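Local atomic coordinates of esterase (Pelagibacterium halotolerans, PDB entry 5DWD), a protein that probably hydrolyses carboxylic ester bonds, as an alpha/beta-hydrolase of the phospholipase/carboxylesterase family. Residues 43-48 with 120-125; 65-70 with 231-236; 90-95 with 109-114; 145-150 with 169-174. All blocks are in the same frame, centred on the assembly; numbering follows the deposited sequence.

Contact 1. Residues 43-48 with 120-125; sequences LVVLLH and ADLWAQ
Leu122 rests its CD2 methyl against Leu43 CD2 and Val45 CG2 together, and this small group of branched side chains is the tight part of the contact. Leu43 CD2 meets Leu122 CD2 at 3.6 Å, tip to tip, and Val45 CG2 reaches the same methyl, Leu122 CD2, at 3.7 Å. Leu43 and Val45 can share one partner because residues two apart on a strand point to the same side. In Leu122, CG is anti to the backbone N (chi1 -173°), which extends the chain from the helix toward the sheet. Branched aliphatic residues suit the place: their methyls fill the interval between backbones whose axes stay 11.6 Å apart at closest approach. Trp123 is the looser flank. Its side chain crosses that of Leu43 at about a right angle, and the approach of Leu43 CD2 to Trp123 NE1, 4.0 Å, is apolar contact alone, since the indole N-H is bonded to Thr133 OG1. On the side of the helix turned from the sheet, Ala120, Asp121, Ala124 and Gln125 are exposed, where short or polar residues fit. Segment 120-125, part of helix 101-126, runs roughly antiparallel to strand residues 43-47 (151°), over one face of the central sheet. On the other face Leu46 packs on Leu57, Leu60 and Trp64 of helix 54-65, while strands 71-74 and 133-138 flank strand 42-47 within the sheet.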
loop_
_atom_site.group_PDB
_atom_site.type_symbol
_atom_site.label_atom_id
_atom_site.label_comp_id
_atom_site.label_asym_id
_atom_site.label_seq_id
_atom_site.Cartn_x
_atom_site.Cartn_y
_atom_site.Cartn_z
ATOM N N LEU B 43 12.718 3.466 -11.341
ATOM C CA LEU B 43 13.429 4.675 -10.998
ATOM C C LEU B 43 13.702 4.626 -9.475
ATOM O O LEU B 43 12.776 4.360 -8.693
ATOM C CB LEU B 43 12.546 5.905 -11.244
ATOM C CG LEU B 43 13.042 7.261 -10.775
ATOM C CD1 LEU B 43 14.369 7.672 -11.463
ATOM C CD2 LEU B 43 11.983 8.299 -11.089
ATOM N N VAL B 44 14.979 4.815 -9.142
ATOM C CA VAL B 44 15.393 4.976 -7.779
ATOM C C VAL B 44 15.898 6.414 -7.612
ATOM O O VAL B 44 16.882 6.803 -8.251
ATOM C CB VAL B 44 16.427 3.909 -7.412
ATOM C CG1 VAL B 44 17.047 4.247 -6.068
ATOM C CG2 VAL B 44 15.775 2.521 -7.325
ATOM N N VAL B 45 15.239 7.169 -6.677
ATOM C CA VAL B 45 15.665 8.517 -6.345
ATOM C C VAL B 45 16.405 8.406 -5.006
ATOM O O VAL B 45 15.847 7.890 -4.027
ATOM C CB VAL B 45 14.459 9.445 -6.201
ATOM C CG1 VAL B 45 14.845 10.802 -5.779
ATOM C CG2 VAL B 45 13.713 9.510 -7.557
ATOM N N LEU B 46 17.601 8.950 -4.985
ATOM C CA LEU B 46 18.470 8.865 -3.811
ATOM C C LEU B 46 18.643 10.219 -3.198
ATOM O O LEU B 46 19.075 11.114 -3.853
ATOM C CB LEU B 46 19.878 8.377 -4.253
ATOM C CG LEU B 46 19.906 7.047 -4.971
ATOM C CD1 LEU B 46 21.090 6.916 -5.906
ATOM C CD2 LEU B 46 19.933 5.903 -3.958
ATOM N N LEU B 47 18.365 10.342 -1.891
ATOM C CA LEU B 47 18.347 11.637 -1.187
ATOM C C LEU B 47 19.479 11.650 -0.155
ATOM O O LEU B 47 19.446 10.871 0.849
ATOM C CB LEU B 47 17.006 11.902 -0.537
ATOM C CG LEU B 47 15.744 11.797 -1.414
ATOM C CD1 LEU B 47 14.510 12.110 -0.570
ATOM C CD2 LEU B 47 15.877 12.781 -2.583
ATOM N N HIS B 48 20.411 12.570 -0.377
ATOM C CA HIS B 48 21.596 12.711 0.545
ATOM C C HIS B 48 21.287 13.329 1.905
ATOM O O HIS B 48 20.213 13.932 2.131
ATOM C CB HIS B 48 22.726 13.448 -0.156
ATOM C CG HIS B 48 22.435 14.883 -0.414
ATOM N ND1 HIS B 48 22.451 15.821 0.600
ATOM C CD2 HIS B 48 22.056 15.551 -1.538
ATOM C CE1 HIS B 48 22.182 17.020 0.108
ATOM N NE2 HIS B 48 21.875 16.875 -1.172
ATOM N N ALA B 120 7.627 15.421 -9.261
ATOM C CA ALA B 120 6.699 15.706 -10.344
ATOM C C ALA B 120 7.428 15.986 -11.662
ATOM O O ALA B 120 7.091 15.407 -12.736
ATOM C CB ALA B 120 5.802 16.867 -9.973
ATOM N N ASP B 121 8.417 16.872 -11.581
ATOM C CA ASP B 121 9.242 17.240 -12.782
ATOM C C ASP B 121 9.983 16.024 -13.352
ATOM O O ASP B 121 9.988 15.753 -14.520
ATOM C CB ASP B 121 10.233 18.363 -12.447
ATOM C CG ASP B 121 9.562 19.761 -12.309
ATOM O OD1 ASP B 121 8.392 19.910 -12.745
ATOM O OD2 ASP B 121 10.201 20.712 -11.746
ATOM N N LEU B 122 10.602 15.237 -12.484
ATOM C CA LEU B 122 11.244 13.975 -12.928
ATOM C C LEU B 122 10.321 12.967 -13.627
ATOM O O LEU B 122 10.687 12.319 -14.642
ATOM C CB LEU B 122 11.902 13.336 -11.689
ATOM C CG LEU B 122 12.735 12.125 -11.965
ATOM C CD1 LEU B 122 13.845 12.425 -12.929
ATOM C CD2 LEU B 122 13.271 11.614 -10.616
ATOM N N TRP B 123 9.139 12.756 -13.057
ATOM C CA TRP B 123 8.145 11.881 -13.629
ATOM C C TRP B 123 7.709 12.422 -15.028
ATOM O O TRP B 123 7.706 11.660 -15.952
ATOM C CB TRP B 123 6.952 11.699 -12.698
ATOM C CG TRP B 123 7.332 10.868 -11.449
ATOM C CD1 TRP B 123 8.217 9.828 -11.402
ATOM C CD2 TRP B 123 6.825 11.030 -10.128
ATOM N NE1 TRP B 123 8.290 9.315 -10.110
ATOM C CE2 TRP B 123 7.445 10.048 -9.312
ATOM C CE3 TRP B 123 5.942 11.930 -9.541
ATOM C CZ2 TRP B 123 7.197 9.966 -7.956
ATOM C CZ3 TRP B 123 5.692 11.846 -8.201
ATOM C CH2 TRP B 123 6.302 10.887 -7.421
ATOM N N ALA B 124 7.491 13.706 -15.138
ATOM C CA ALA B 124 7.140 14.321 -16.437
ATOM C C ALA B 124 8.273 14.219 -17.456
ATOM O O ALA B 124 8.045 14.010 -18.684
ATOM C CB ALA B 124 6.763 15.763 -16.241
ATOM N N GLN B 125 9.500 14.319 -16.977
ATOM C CA GLN B 125 10.657 14.239 -17.854
ATOM C C GLN B 125 10.946 12.844 -18.362
ATOM O O GLN B 125 11.383 12.706 -19.495
ATOM C CB GLN B 125 11.899 14.820 -17.176
ATOM C CG GLN B 125 12.020 16.307 -17.407
ATOM C CD GLN B 125 12.681 17.027 -16.263
ATOM O OE1 GLN B 125 13.463 16.441 -15.508
ATOM N NE2 GLN B 125 12.379 18.324 -16.131
#

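Contact 2. Residues 65-70 with 231-236; sequences RDSFPD and TATAFL
Phe68 turns its ring toward Leu236 and Thr233 by setting CG anti to its own carbonyl carbon (chi1 -58°), and Thr233 answers with its methyl, CG2 being anti to the backbone N and OG1 beside it. The ring leads with its far end. Phe68 CZ comes within 3.4 Å of Leu236 CB, a close approach in which the two side chains cross at about a right angle, and Phe68 CE2 lies 3.7 Å from the same atom, Leu236 CB. Next to this, Thr233 CG2 stands 4.2 Å from Phe68 CE2, while the hydroxyl of Thr233 turns to Trp64 NE1 and Leu229 O. Thr233 O faces the ring edge near its plane, 3.8 Å from Phe68 CZ. Ser67 CB lies over one face of the ring, offset toward the rim. With only an alanine in the position of Phe68, Leu236 CB and Thr233 CG2 would probably lose their aromatic partner and the loop part of its hold on the helix. The contact joins the loop between helix 54-65 and strand 71-74 to the C-terminal helix 226-239. Its chemistry implies attachment by shape and dispersion, with perhaps a slight electrostatic gain where the weakly positive ring edge meets the carbonyl oxygen.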
loop_
_atom_site.group_PDB
_atom_site.type_symbol
_atom_site.label_atom_id
_atom_site.label_comp_id
_atom_site.label_asym_id
_atom_site.label_seq_id
_atom_site.Cartn_x
_atom_site.Cartn_y
_atom_site.Cartn_z
ATOM N N ARG B 65 23.170 -0.568 -9.797
ATOM C CA ARG B 65 22.873 -0.724 -11.264
ATOM C C ARG B 65 23.426 -2.086 -11.759
ATOM O O ARG B 65 22.841 -2.673 -12.704
ATOM C CB ARG B 65 23.351 0.453 -12.116
ATOM C CG ARG B 65 24.834 0.472 -12.311
ATOM C CD ARG B 65 25.361 1.693 -13.045
ATOM N NE ARG B 65 24.560 2.243 -14.135
ATOM C CZ ARG B 65 25.047 3.081 -15.053
ATOM N NH1 ARG B 65 26.346 3.478 -15.015
ATOM N NH2 ARG B 65 24.243 3.532 -16.036
ATOM N N ASP B 66 24.464 -2.638 -11.115
ATOM C CA ASP B 66 24.932 -4.006 -11.448
ATOM C C ASP B 66 23.869 -5.097 -11.233
ATOM O O ASP B 66 23.870 -6.112 -11.943
ATOM C CB ASP B 66 26.190 -4.367 -10.647
ATOM C CG ASP B 66 27.407 -3.562 -11.086
ATOM O OD1 ASP B 66 27.448 -2.961 -12.199
ATOM O OD2 ASP B 66 28.357 -3.589 -10.312
ATOM N N SER B 67 22.984 -4.915 -10.243
ATOM C CA SER B 67 21.930 -5.838 -9.935
ATOM C C SER B 67 20.611 -5.564 -10.586
ATOM O O SER B 67 19.830 -6.485 -10.714
ATOM C CB SER B 67 21.703 -5.968 -8.415
ATOM O OG SER B 67 22.876 -6.448 -7.802
ATOM N N PHE B 68 20.376 -4.344 -11.040
ATOM C CA PHE B 68 19.076 -3.838 -11.475
ATOM C C PHE B 68 19.230 -3.131 -12.782
ATOM O O PHE B 68 19.264 -1.907 -12.919
ATOM C CB PHE B 68 18.471 -2.929 -10.353
ATOM C CG PHE B 68 18.327 -3.639 -9.074
ATOM C CD1 PHE B 68 17.494 -4.690 -8.980
ATOM C CD2 PHE B 68 19.070 -3.328 -7.977
ATOM C CE1 PHE B 68 17.427 -5.423 -7.832
ATOM C CE2 PHE B 68 18.985 -4.059 -6.815
ATOM C CZ PHE B 68 18.146 -5.085 -6.732
ATOM N N PRO B 69 19.368 -3.912 -13.876
ATOM C CA PRO B 69 19.769 -3.294 -15.106
ATOM C C PRO B 69 18.722 -2.489 -15.815
ATOM O O PRO B 69 19.048 -1.768 -16.721
ATOM C CB PRO B 69 20.173 -4.509 -15.974
ATOM C CG PRO B 69 19.295 -5.555 -15.481
ATOM C CD PRO B 69 19.317 -5.373 -13.989
ATOM N N ASP B 70 17.466 -2.562 -15.378
ATOM C CA ASP B 70 16.396 -1.741 -15.982
ATOM C C ASP B 70 15.971 -0.553 -15.118
ATOM O O ASP B 70 14.965 0.097 -15.402
ATOM C CB ASP B 70 15.172 -2.628 -16.220
ATOM C CG ASP B 70 15.457 -3.830 -17.133
ATOM O OD1 ASP B 70 16.195 -3.669 -18.137
ATOM O OD2 ASP B 70 14.949 -4.921 -16.802
ATOM N N THR B 231 20.666 -5.909 3.099
ATOM C CA THR B 231 19.227 -5.928 3.439
ATOM C C THR B 231 18.440 -5.109 2.360
ATOM O O THR B 231 17.413 -5.577 1.866
ATOM C CB THR B 231 18.970 -5.438 4.849
ATOM O OG1 THR B 231 19.629 -6.343 5.788
ATOM C CG2 THR B 231 17.517 -5.325 5.130
ATOM N N ALA B 232 18.922 -3.908 2.054
ATOM C CA ALA B 232 18.303 -3.047 1.044
ATOM C C ALA B 232 18.287 -3.659 -0.353
ATOM O O ALA B 232 17.299 -3.615 -1.032
ATOM C CB ALA B 232 18.922 -1.636 0.995
ATOM N N THR B 233 19.371 -4.291 -0.725
ATOM C CA THR B 233 19.496 -4.924 -2.046
ATOM C C THR B 233 18.502 -6.075 -2.170
ATOM O O THR B 233 17.780 -6.200 -3.143
ATOM C CB THR B 233 20.942 -5.430 -2.321
ATOM O OG1 THR B 233 21.877 -4.367 -2.191
ATOM C CG2 THR B 233 21.052 -6.002 -3.732
ATOM N N ALA B 234 18.401 -6.886 -1.140
ATOM C CA ALA B 234 17.412 -7.935 -1.138
ATOM C C ALA B 234 15.992 -7.440 -1.199
ATOM O O ALA B 234 15.155 -8.067 -1.827
ATOM C CB ALA B 234 17.652 -8.871 0.012
ATOM N N PHE B 235 15.685 -6.327 -0.508
ATOM C CA PHE B 235 14.383 -5.739 -0.581
ATOM C C PHE B 235 14.098 -5.222 -2.000
ATOM O O PHE B 235 13.003 -5.429 -2.500
ATOM C CB PHE B 235 14.278 -4.629 0.457
ATOM C CG PHE B 235 12.941 -3.913 0.519
ATOM C CD1 PHE B 235 11.809 -4.516 1.044
ATOM C CD2 PHE B 235 12.807 -2.582 0.107
ATOM C CE1 PHE B 235 10.612 -3.794 1.171
ATOM C CE2 PHE B 235 11.621 -1.883 0.255
ATOM C CZ PHE B 235 10.520 -2.499 0.753
ATOM N N LEU B 236 15.057 -4.556 -2.605
ATOM C CA LEU B 236 14.938 -4.100 -4.043
ATOM C C LEU B 236 14.656 -5.301 -4.996
ATOM O O LEU B 236 13.780 -5.219 -5.865
ATOM C CB LEU B 236 16.191 -3.381 -4.472
ATOM C CG LEU B 236 16.338 -1.854 -4.346
ATOM C CD1 LEU B 236 15.137 -1.066 -3.981
ATOM C CD2 LEU B 236 17.730 -1.301 -4.173
#

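Contact 3. Residues 90-95 with 109-114; sequences EWFPLD and ETAHPV
Ala111 touches both Trp91 and Phe92 with its single methyl. The apolar group is made by Trp91 CB, 4.5 Å from Ala111 CB, and by Phe92, whose ring edge brings CD2 to 4.3 Å from Ala111 CB, the methyl lying near the ring plane. In Phe92, CG sits between the backbone N and the carbonyl carbon (chi1 52°), which turns the ring to the helix. Closer still is a van der Waals contact with a polar atom: Ala111 CB stands 3.4 Å from Trp91 O. Alanine suits the position because it is small enough for the CA atoms of Trp91 and Ala111 to come within 6.0 Å. The polar part passes through a water, which gives one hydrogen to Trp91 O at 2.7 Å and another to Thr110 OG1 at 3.0 Å. Ala106 O and Gly107 O must share the one proton of that hydroxyl. Gln140 OE1 holds the backbone N of Trp91, whereas His48 O holds the indole NE1; the indole packs on Met144 and on residues of the probable nucleophile elbow. Leu94, further along the loop, lines the pocket that holds a bound polyether, probably taken from the crystallisation liquor. Loop 90-95 and helix 101-126 are therefore joined by a methyl contact with a water bridge next to it. The water satisfies a carbonyl that Ala111, having no polar side-chain atom, could not serve.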
loop_
_atom_site.group_PDB
_atom_site.type_symbol
_atom_site.label_atom_id
_atom_site.label_comp_id
_atom_site.label_asym_id
_atom_site.label_seq_id
_atom_site.Cartn_x
_atom_site.Cartn_y
_atom_site.Cartn_z
ATOM N N GLU B 90 21.937 21.125 2.039
ATOM C CA GLU B 90 20.991 20.752 3.072
ATOM C C GLU B 90 19.584 20.795 2.550
ATOM O O GLU B 90 19.273 21.667 1.684
ATOM C CB GLU B 90 21.123 21.661 4.337
ATOM C CG GLU B 90 20.807 23.143 4.031
ATOM C CD GLU B 90 21.065 24.121 5.150
ATOM O OE1 GLU B 90 21.991 23.876 5.947
ATOM O OE2 GLU B 90 20.298 25.163 5.198
ATOM N N TRP B 91 18.730 19.864 2.992
ATOM C CA TRP B 91 17.326 19.932 2.666
ATOM C C TRP B 91 16.698 21.083 3.457
ATOM O O TRP B 91 15.720 21.712 3.021
ATOM C CB TRP B 91 16.608 18.571 2.938
ATOM C CG TRP B 91 17.109 17.517 2.070
ATOM C CD1 TRP B 91 18.104 16.577 2.356
ATOM C CD2 TRP B 91 16.761 17.334 0.695
ATOM N NE1 TRP B 91 18.345 15.873 1.220
ATOM C CE2 TRP B 91 17.572 16.304 0.193
ATOM C CE3 TRP B 91 15.851 17.965 -0.165
ATOM C CZ2 TRP B 91 17.508 15.877 -1.130
ATOM C CZ3 TRP B 91 15.784 17.533 -1.497
ATOM C CH2 TRP B 91 16.605 16.498 -1.960
ATOM N N PHE B 92 17.215 21.295 4.656
ATOM C CA PHE B 92 16.744 22.344 5.562
ATOM C C PHE B 92 17.814 22.598 6.593
ATOM O O PHE B 92 18.675 21.731 6.814
ATOM C CB PHE B 92 15.388 22.037 6.211
ATOM C CG PHE B 92 15.311 20.678 6.904
ATOM C CD1 PHE B 92 15.743 20.512 8.227
ATOM C CD2 PHE B 92 14.750 19.568 6.273
ATOM C CE1 PHE B 92 15.651 19.293 8.879
ATOM C CE2 PHE B 92 14.649 18.357 6.921
ATOM C CZ PHE B 92 15.071 18.251 8.242
ATOM N N PRO B 93 17.800 23.812 7.209
ATOM C CA PRO B 93 18.881 24.173 8.137
ATOM C C PRO B 93 18.709 23.528 9.482
ATOM O O PRO B 93 17.594 23.102 9.883
ATOM C CB PRO B 93 18.765 25.721 8.249
ATOM C CG PRO B 93 17.415 26.018 7.797
ATOM C CD PRO B 93 16.957 24.980 6.836
ATOM N N LEU B 94 19.875 23.346 10.126
ATOM C CA LEU B 94 19.945 22.801 11.443
ATOM C C LEU B 94 20.780 23.708 12.330
ATOM O O LEU B 94 21.755 24.318 11.862
ATOM C CB LEU B 94 20.605 21.442 11.444
ATOM C CG LEU B 94 19.790 20.291 10.786
ATOM C CD1 LEU B 94 20.666 19.021 10.751
ATOM C CD2 LEU B 94 18.453 20.072 11.440
ATOM N N ASP B 95 20.413 23.739 13.599
ATOM C CA ASP B 95 21.316 24.361 14.627
ATOM C C ASP B 95 21.896 23.233 15.451
ATOM O O ASP B 95 21.207 22.644 16.279
ATOM C CB ASP B 95 20.525 25.344 15.466
ATOM C CG ASP B 95 21.401 26.061 16.480
ATOM O OD1 ASP B 95 22.621 25.659 16.717
ATOM O OD2 ASP B 95 20.839 27.054 17.046
ATOM N N GLU B 109 8.706 20.825 6.600
ATOM C CA GLU B 109 7.562 21.485 5.980
ATOM C C GLU B 109 7.928 22.464 4.875
ATOM O O GLU B 109 7.249 22.555 3.874
ATOM C CB GLU B 109 6.714 22.147 7.022
ATOM C CG GLU B 109 5.345 22.387 6.443
ATOM C CD GLU B 109 4.335 22.556 7.513
ATOM O OE1 GLU B 109 3.888 21.520 8.057
ATOM O OE2 GLU B 109 4.006 23.731 7.780
ATOM N N THR B 110 9.037 23.168 5.018
ATOM C CA THR B 110 9.537 24.032 3.946
ATOM C C THR B 110 10.154 23.272 2.766
ATOM O O THR B 110 10.049 23.641 1.616
ATOM C CB THR B 110 10.578 25.004 4.499
ATOM O OG1 THR B 110 11.624 24.236 5.086
ATOM C CG2 THR B 110 10.044 25.817 5.593
ATOM N N ALA B 111 10.825 22.155 3.049
ATOM C CA ALA B 111 11.485 21.356 2.034
ATOM C C ALA B 111 10.522 20.481 1.226
ATOM O O ALA B 111 10.766 20.179 0.033
ATOM C CB ALA B 111 12.542 20.414 2.720
ATOM N N HIS B 112 9.429 20.063 1.901
ATOM C CA HIS B 112 8.465 19.181 1.280
ATOM C C HIS B 112 7.986 19.606 -0.099
ATOM O O HIS B 112 8.074 18.878 -1.064
ATOM C CB HIS B 112 7.357 18.960 2.254
ATOM C CG HIS B 112 6.192 18.241 1.690
ATOM N ND1 HIS B 112 6.306 16.994 1.118
ATOM C CD2 HIS B 112 4.908 18.633 1.506
ATOM C CE1 HIS B 112 5.125 16.601 0.703
ATOM N NE2 HIS B 112 4.256 17.578 0.944
ATOM N N PRO B 113 7.485 20.850 -0.231
ATOM C CA PRO B 113 7.055 21.213 -1.576
ATOM C C PRO B 113 8.125 21.230 -2.658
ATOM O O PRO B 113 7.817 21.041 -3.818
ATOM C CB PRO B 113 6.436 22.635 -1.378
ATOM C CG PRO B 113 6.914 23.116 -0.083
ATOM C CD PRO B 113 7.275 21.906 0.775
ATOM N N VAL B 114 9.382 21.493 -2.274
ATOM C CA VAL B 114 10.458 21.462 -3.173
ATOM C C VAL B 114 10.740 20.089 -3.685
ATOM O O VAL B 114 10.865 19.863 -4.881
ATOM C CB VAL B 114 11.730 22.080 -2.522
ATOM C CG1 VAL B 114 12.882 21.999 -3.488
ATOM C CG2 VAL B 114 11.446 23.533 -2.105
HETATM O O HOH W 1 14.031 23.817 3.315
#

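Contact 4. Residues 145-150 with 169-174; sequences ALYTGL and PEKLEA
Tyr147 meets Lys171, and Leu150 meets Leu172, where segment 145-150 packs on helix 169-175 in this alpha/beta-hydrolase fold. Helix 140-149 follows what is probably the nucleophile elbow, and helix 169-175 lies after the next strand, 158-162. Tyr147 comes first. CG anti to the backbone N (chi1 -168°) carries the ring outward, so that Tyr147 OH lies 3.6 Å from Lys171 CD and 3.9 Å from Lys171 CE. A tyrosine is apt here: its long, rigid side chain reaches across to the neighbouring helix, and its ring meets Arg151 in a cation-pi contact. Lysine suits the other side, since its methylenes pack while the charge travels on. The chain bends at chi3 and chi4, and the ammonium group forms a salt bridge with Glu109 of helix 101-126. Leu150 then supplies the apolar part. Its side chain and that of Leu172 cross obliquely, with Leu150 CB 3.9 Å from Leu172 CD1. Two leucines fit a buried spot also bordered by Ile159 on the sheet and Ile210. The second touch between them is methyl on methyl, Leu150 CD1 lying 4.1 Å from Leu172 CD2.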
loop_
_atom_site.group_PDB
_atom_site.type_symbol
_atom_site.label_atom_id
_atom_site.label_comp_id
_atom_site.label_asym_id
_atom_site.label_seq_id
_atom_site.Cartn_x
_atom_site.Cartn_y
_atom_site.Cartn_z
ATOM N N ALA B 145 12.544 11.450 2.736
ATOM C CA ALA B 145 11.952 10.381 1.980
ATOM C C ALA B 145 10.634 9.928 2.608
ATOM O O ALA B 145 9.625 9.743 1.928
ATOM C CB ALA B 145 12.897 9.221 1.786
ATOM N N LEU B 146 10.623 9.803 3.949
ATOM C CA LEU B 146 9.456 9.479 4.654
ATOM C C LEU B 146 8.401 10.606 4.637
ATOM O O LEU B 146 7.208 10.330 4.471
ATOM C CB LEU B 146 9.805 9.076 6.097
ATOM C CG LEU B 146 10.574 7.732 6.210
ATOM C CD1 LEU B 146 11.150 7.609 7.629
ATOM C CD2 LEU B 146 9.689 6.528 5.919
ATOM N N TYR B 147 8.829 11.832 4.844
ATOM C CA TYR B 147 7.918 12.986 5.036
ATOM C C TYR B 147 7.176 13.269 3.737
ATOM O O TYR B 147 5.952 13.275 3.704
ATOM C CB TYR B 147 8.736 14.192 5.454
ATOM C CG TYR B 147 7.870 15.345 5.965
ATOM C CD1 TYR B 147 7.277 16.238 5.092
ATOM C CD2 TYR B 147 7.615 15.445 7.350
ATOM C CE1 TYR B 147 6.481 17.290 5.587
ATOM C CE2 TYR B 147 6.828 16.465 7.817
ATOM C CZ TYR B 147 6.270 17.366 6.942
ATOM O OH TYR B 147 5.518 18.400 7.524
ATOM N N THR B 148 7.913 13.399 2.647
ATOM C CA THR B 148 7.326 13.619 1.302
ATOM C C THR B 148 6.697 12.357 0.765
ATOM O O THR B 148 5.609 12.390 0.215
ATOM C CB THR B 148 8.333 14.220 0.356
ATOM O OG1 THR B 148 8.701 15.499 0.914
ATOM C CG2 THR B 148 7.780 14.367 -1.066
ATOM N N GLY B 149 7.386 11.193 0.904
ATOM C CA GLY B 149 6.919 9.969 0.280
ATOM C C GLY B 149 5.521 9.571 0.732
ATOM O O GLY B 149 4.732 9.127 -0.045
ATOM N N LEU B 150 5.266 9.719 2.012
ATOM C CA LEU B 150 4.002 9.271 2.631
ATOM C C LEU B 150 2.906 10.280 2.400
ATOM O O LEU B 150 1.758 9.935 2.621
ATOM C CB LEU B 150 4.159 8.943 4.134
ATOM C CG LEU B 150 5.102 7.769 4.351
ATOM C CD1 LEU B 150 5.282 7.552 5.852
ATOM C CD2 LEU B 150 4.640 6.461 3.679
ATOM N N PRO B 169 5.305 13.084 13.738
ATOM C CA PRO B 169 4.460 11.882 13.719
ATOM C C PRO B 169 2.963 12.172 13.978
ATOM O O PRO B 169 2.111 11.593 13.330
ATOM C CB PRO B 169 5.108 10.985 14.756
ATOM C CG PRO B 169 5.800 11.925 15.637
ATOM C CD PRO B 169 6.318 13.027 14.813
ATOM N N GLU B 170 2.638 13.133 14.821
ATOM C CA GLU B 170 1.203 13.587 14.903
ATOM C C GLU B 170 0.650 14.242 13.600
ATOM O O GLU B 170 -0.477 13.951 13.166
ATOM C CB GLU B 170 0.984 14.500 16.152
ATOM N N LYS B 171 1.427 15.050 12.922
ATOM C CA LYS B 171 1.019 15.581 11.639
ATOM C C LYS B 171 0.818 14.450 10.617
ATOM O O LYS B 171 -0.103 14.509 9.786
ATOM C CB LYS B 171 2.056 16.609 11.156
ATOM C CG LYS B 171 1.473 17.722 10.339
ATOM C CD LYS B 171 2.510 18.512 9.548
ATOM C CE LYS B 171 3.213 19.496 10.446
ATOM N NZ LYS B 171 2.480 20.790 10.585
ATOM N N LEU B 172 1.664 13.406 10.704
ATOM C CA LEU B 172 1.631 12.320 9.688
ATOM C C LEU B 172 0.313 11.548 9.753
ATOM O O LEU B 172 -0.311 11.187 8.751
ATOM C CB LEU B 172 2.781 11.323 9.935
ATOM C CG LEU B 172 2.876 10.199 8.922
ATOM C CD1 LEU B 172 3.099 10.711 7.503
ATOM C CD2 LEU B 172 4.004 9.242 9.368
ATOM N N GLU B 173 -0.108 11.262 10.955
ATOM C CA GLU B 173 -1.447 10.688 11.180
ATOM C C GLU B 173 -2.591 11.355 10.367
ATOM O O GLU B 173 -3.383 10.676 9.740
ATOM C CB GLU B 173 -1.747 10.732 12.694
ATOM C CG GLU B 173 -2.530 9.507 13.177
ATOM C CD GLU B 173 -2.765 9.497 14.681
ATOM O OE1 GLU B 173 -2.160 10.332 15.393
ATOM O OE2 GLU B 173 -3.564 8.649 15.146
ATOM N N ALA B 174 -2.589 12.684 10.313
ATOM C CA ALA B 174 -3.600 13.465 9.646
ATOM C C ALA B 174 -3.305 13.673 8.187
ATOM O O ALA B 174 -4.202 13.951 7.423
ATOM C CB ALA B 174 -3.739 14.824 10.329
#

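All four contacts belong to one alpha/beta-hydrolase domain and tie helices and loops round its central sheet. Contacts 1 and 3 share helix 101-126 and lie about 17 Å apart between centres; they meet where Leu47 packs on Trp91. Contacts 3 and 4, about 14 Å apart between centres, are joined through His112 with Thr148. Contact 2 stands on the opposite side of the chain's centre from contacts 3 and 4, its centre about 29 and 26 Å from theirs. Along the chain, contact 3 precedes contact 4, and both fall within the long span of contact 2, whose segments alternate with those of contact 1. Early and late parts of the sequence are thereby knitted into one compact unit.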